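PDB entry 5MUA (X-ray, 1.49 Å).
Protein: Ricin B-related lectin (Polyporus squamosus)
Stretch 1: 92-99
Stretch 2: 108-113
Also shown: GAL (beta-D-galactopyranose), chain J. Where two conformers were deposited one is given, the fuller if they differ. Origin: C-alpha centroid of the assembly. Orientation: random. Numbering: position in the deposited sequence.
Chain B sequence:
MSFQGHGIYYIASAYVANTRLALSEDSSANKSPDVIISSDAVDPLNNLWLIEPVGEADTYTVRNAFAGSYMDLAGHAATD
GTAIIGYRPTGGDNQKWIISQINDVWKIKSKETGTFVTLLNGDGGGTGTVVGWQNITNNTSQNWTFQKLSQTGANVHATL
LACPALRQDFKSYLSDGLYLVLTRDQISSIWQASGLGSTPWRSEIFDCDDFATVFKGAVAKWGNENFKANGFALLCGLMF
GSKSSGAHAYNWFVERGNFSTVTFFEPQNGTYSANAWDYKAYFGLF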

# COMPACT_ATOMS: atom_id res chain seq x y z
N GLY B 92 -19.34 26.44 18.26
CA GLY B 92 -19.47 27.65 19.09
C GLY B 92 -18.32 28.62 18.83
O GLY B 92 -17.21 28.24 18.40
N ASP B 93 -18.54 29.87 19.17
CA ASP B 93 -17.55 30.89 18.95
C ASP B 93 -16.36 30.78 19.96
O ASP B 93 -15.28 31.40 19.73
CB ASP B 93 -18.19 32.25 19.04
CG ASP B 93 -18.88 32.62 17.74
OD1 ASP B 93 -18.63 31.99 16.70
OD2 ASP B 93 -19.61 33.59 17.80
N ASN B 94 -16.57 30.02 21.02
CA ASN B 94 -15.48 29.72 21.99
C ASN B 94 -14.58 28.59 21.50
O ASN B 94 -13.72 28.12 22.23
CB ASN B 94 -16.02 29.37 23.38
CG ASN B 94 -16.75 28.01 23.41
OD1 ASN B 94 -17.49 27.67 22.48
ND2 ASN B 94 -16.52 27.24 24.46
N GLN B 95 -14.81 28.07 20.31
CA GLN B 95 -13.81 27.23 19.58
C GLN B 95 -13.24 27.89 18.32
O GLN B 95 -12.59 27.23 17.49
CB GLN B 95 -14.43 25.85 19.20
CG GLN B 95 -14.93 25.13 20.45
CD GLN B 95 -15.48 23.77 20.16
OE1 GLN B 95 -15.71 23.41 18.97
NE2 GLN B 95 -15.59 22.95 21.22
N LYS B 96 -13.54 29.17 18.11
CA LYS B 96 -13.02 29.91 17.02
C LYS B 96 -12.02 30.92 17.55
O LYS B 96 -12.26 31.55 18.61
CB LYS B 96 -14.12 30.67 16.30
CG LYS B 96 -15.07 29.72 15.54
CD LYS B 96 -16.18 30.53 14.85
CE LYS B 96 -16.91 29.76 13.77
NZ LYS B 96 -17.76 28.71 14.33
N TRP B 97 -10.94 31.03 16.82
CA TRP B 97 -9.72 31.73 17.27
C TRP B 97 -9.20 32.68 16.19
O TRP B 97 -9.04 32.28 15.04
CB TRP B 97 -8.66 30.71 17.64
CG TRP B 97 -9.10 29.81 18.72
CD1 TRP B 97 -9.60 28.55 18.60
CD2 TRP B 97 -9.13 30.10 20.13
NE1 TRP B 97 -9.96 28.08 19.80
CE2 TRP B 97 -9.67 28.98 20.77
CE3 TRP B 97 -8.77 31.20 20.90
CZ2 TRP B 97 -9.83 28.89 22.18
CZ3 TRP B 97 -8.87 31.11 22.33
CH2 TRP B 97 -9.44 30.01 22.95
N ILE B 98 -9.00 33.95 16.56
CA ILE B 98 -8.53 34.99 15.69
C ILE B 98 -7.04 35.02 15.93
O ILE B 98 -6.59 35.31 17.06
CB ILE B 98 -9.21 36.37 15.94
CG1 ILE B 98 -10.74 36.27 15.62
CG2 ILE B 98 -8.62 37.38 14.98
CD1 ILE B 98 -11.59 37.47 16.06
N ILE B 99 -6.29 34.75 14.88
CA ILE B 99 -4.81 34.65 14.95
C ILE B 99 -4.25 35.79 14.15
O ILE B 99 -4.45 35.82 12.96
CB ILE B 99 -4.34 33.30 14.44
CG1 ILE B 99 -4.88 32.19 15.36
CG2 ILE B 99 -2.80 33.26 14.42
CD1 ILE B 99 -4.69 30.82 14.79
C1 GAL J . -19.61 24.50 27.81
C2 GAL J . -19.14 24.92 26.42
C3 GAL J . -18.15 23.97 25.78
C4 GAL J . -17.03 23.66 26.79
C5 GAL J . -17.63 23.23 28.16
C6 GAL J . -16.60 23.04 29.25
O1 GAL J . -20.29 25.60 28.33
O2 GAL J . -20.30 25.00 25.57
O3 GAL J . -17.69 24.60 24.55
O4 GAL J . -16.27 24.89 26.93
O5 GAL J . -18.54 24.22 28.66
O6 GAL J . -17.26 22.53 30.40
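Stretch 2 108-113: IKSKET

Stretch 2 runs back along stretch 1 as an antiparallel strand, residues 108-110 pairing with 97-99. The N-to-C directions of the two strands differ by 150°, and their axes approach to 4.4 Å. Ile99 faces Ile108, Ile98 faces Lys109 and Trp97 faces Ser110, with CA-CA distances of 4.7, 5.0 and 4.8 Å respectively. Together the two stretches bury 635 Å², most heavily at Lys111, Ile98 and Ile108.

Ile98 forms the hydrogen-bonded pair with Lys109: Ile98 N donates to Lys109 O at 2.7 Å, and Lys109 N returns a bond to Ile98 O at 2.8 Å. Their side chains share one face of the sheet, where Ile98 CD1 lies 3.9 Å from Lys109 CE, an apolar contact at the far end of the lysine's carbon chain.

On the face carrying Trp97 and Ile99, Ile108 (chi1 m, chi2 t) places its CG2 3.8 Å from Trp97 CE3 and 4.3 Å from Ile99 CG1. The indole also reaches Ser110, with Trp97 CZ3 3.6 Å from Ser110 CB.

Beyond the strand, Lys111 turns into helical backbone angles (phi/psi -63/-35) yet keeps the ladder going by one bond, its N donating almost linearly to Lys96 O at 2.9 Å. Its side chain is fully extended, all four chi angles t, and runs beside the Lys96 side chain (Lys111 NZ to Lys96 CD, 3.9 Å), forming a salt bridge from Lys111 NZ to Asp93 OD1 at 3.0 Å. Asp93 opens the 3-10 segment 93-95, and its carbonyl O accepts a weak bond from Glu112 N at 3.3 Å. Water 2 extends this end of the contact, accepting from Asn94 N at 2.9 Å and donating to Glu112 OE2 at 2.8 Å.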

# COMPACT_ATOMS: atom_id res chain seq x y z
N ILE B 108 -3.37 34.72 19.84
CA ILE B 108 -4.50 33.79 19.60
C ILE B 108 -5.67 34.29 20.48
O ILE B 108 -5.68 34.10 21.70
CB ILE B 108 -4.16 32.34 19.95
CG1 ILE B 108 -2.81 31.93 19.33
CG2 ILE B 108 -5.28 31.40 19.52
CD1 ILE B 108 -2.30 30.62 19.87
N LYS B 109 -6.70 34.85 19.84
CA LYS B 109 -7.78 35.48 20.58
C LYS B 109 -9.07 34.74 20.35
O LYS B 109 -9.39 34.43 19.19
CB LYS B 109 -7.95 36.90 20.08
CG LYS B 109 -9.03 37.71 20.84
CD LYS B 109 -9.08 39.10 20.35
CE LYS B 109 -9.66 39.14 19.00
NZ LYS B 109 -10.07 40.50 18.56
N SER B 110 -9.78 34.47 21.44
CA SER B 110 -11.13 33.82 21.36
C SER B 110 -12.13 34.75 20.67
O SER B 110 -12.27 35.93 21.06
CB SER B 110 -11.62 33.46 22.72
OG SER B 110 -13.01 33.13 22.64
N LYS B 111 -12.79 34.25 19.63
CA LYS B 111 -13.78 35.08 18.90
C LYS B 111 -14.89 35.41 19.88
O LYS B 111 -15.44 36.51 19.82
CB LYS B 111 -14.40 34.30 17.73
CG LYS B 111 -15.42 35.14 16.94
CD LYS B 111 -16.18 34.31 15.98
CE LYS B 111 -17.33 35.05 15.25
NZ LYS B 111 -18.05 33.95 14.54
N GLU B 112 -15.22 34.50 20.77
CA GLU B 112 -16.34 34.76 21.67
C GLU B 112 -16.04 35.88 22.64
O GLU B 112 -16.85 36.82 22.76
CB GLU B 112 -16.70 33.53 22.44
CG GLU B 112 -17.53 33.51 23.72
CD GLU B 112 -18.98 33.56 23.45
OE1 GLU B 112 -19.72 33.86 24.39
OE2 GLU B 112 -19.36 33.24 22.31
N THR B 113 -14.87 35.82 23.28
CA THR B 113 -14.58 36.69 24.41
C THR B 113 -13.66 37.83 24.19
O THR B 113 -13.67 38.76 24.98
CB THR B 113 -14.02 35.88 25.57
OG1 THR B 113 -12.75 35.36 25.19
CG2 THR B 113 -14.95 34.78 25.98
O HOH W 1 -21.02 33.91 15.59
O HOH W 2 -19.31 30.43 21.95
O HOH W 3 -12.50 30.78 21.23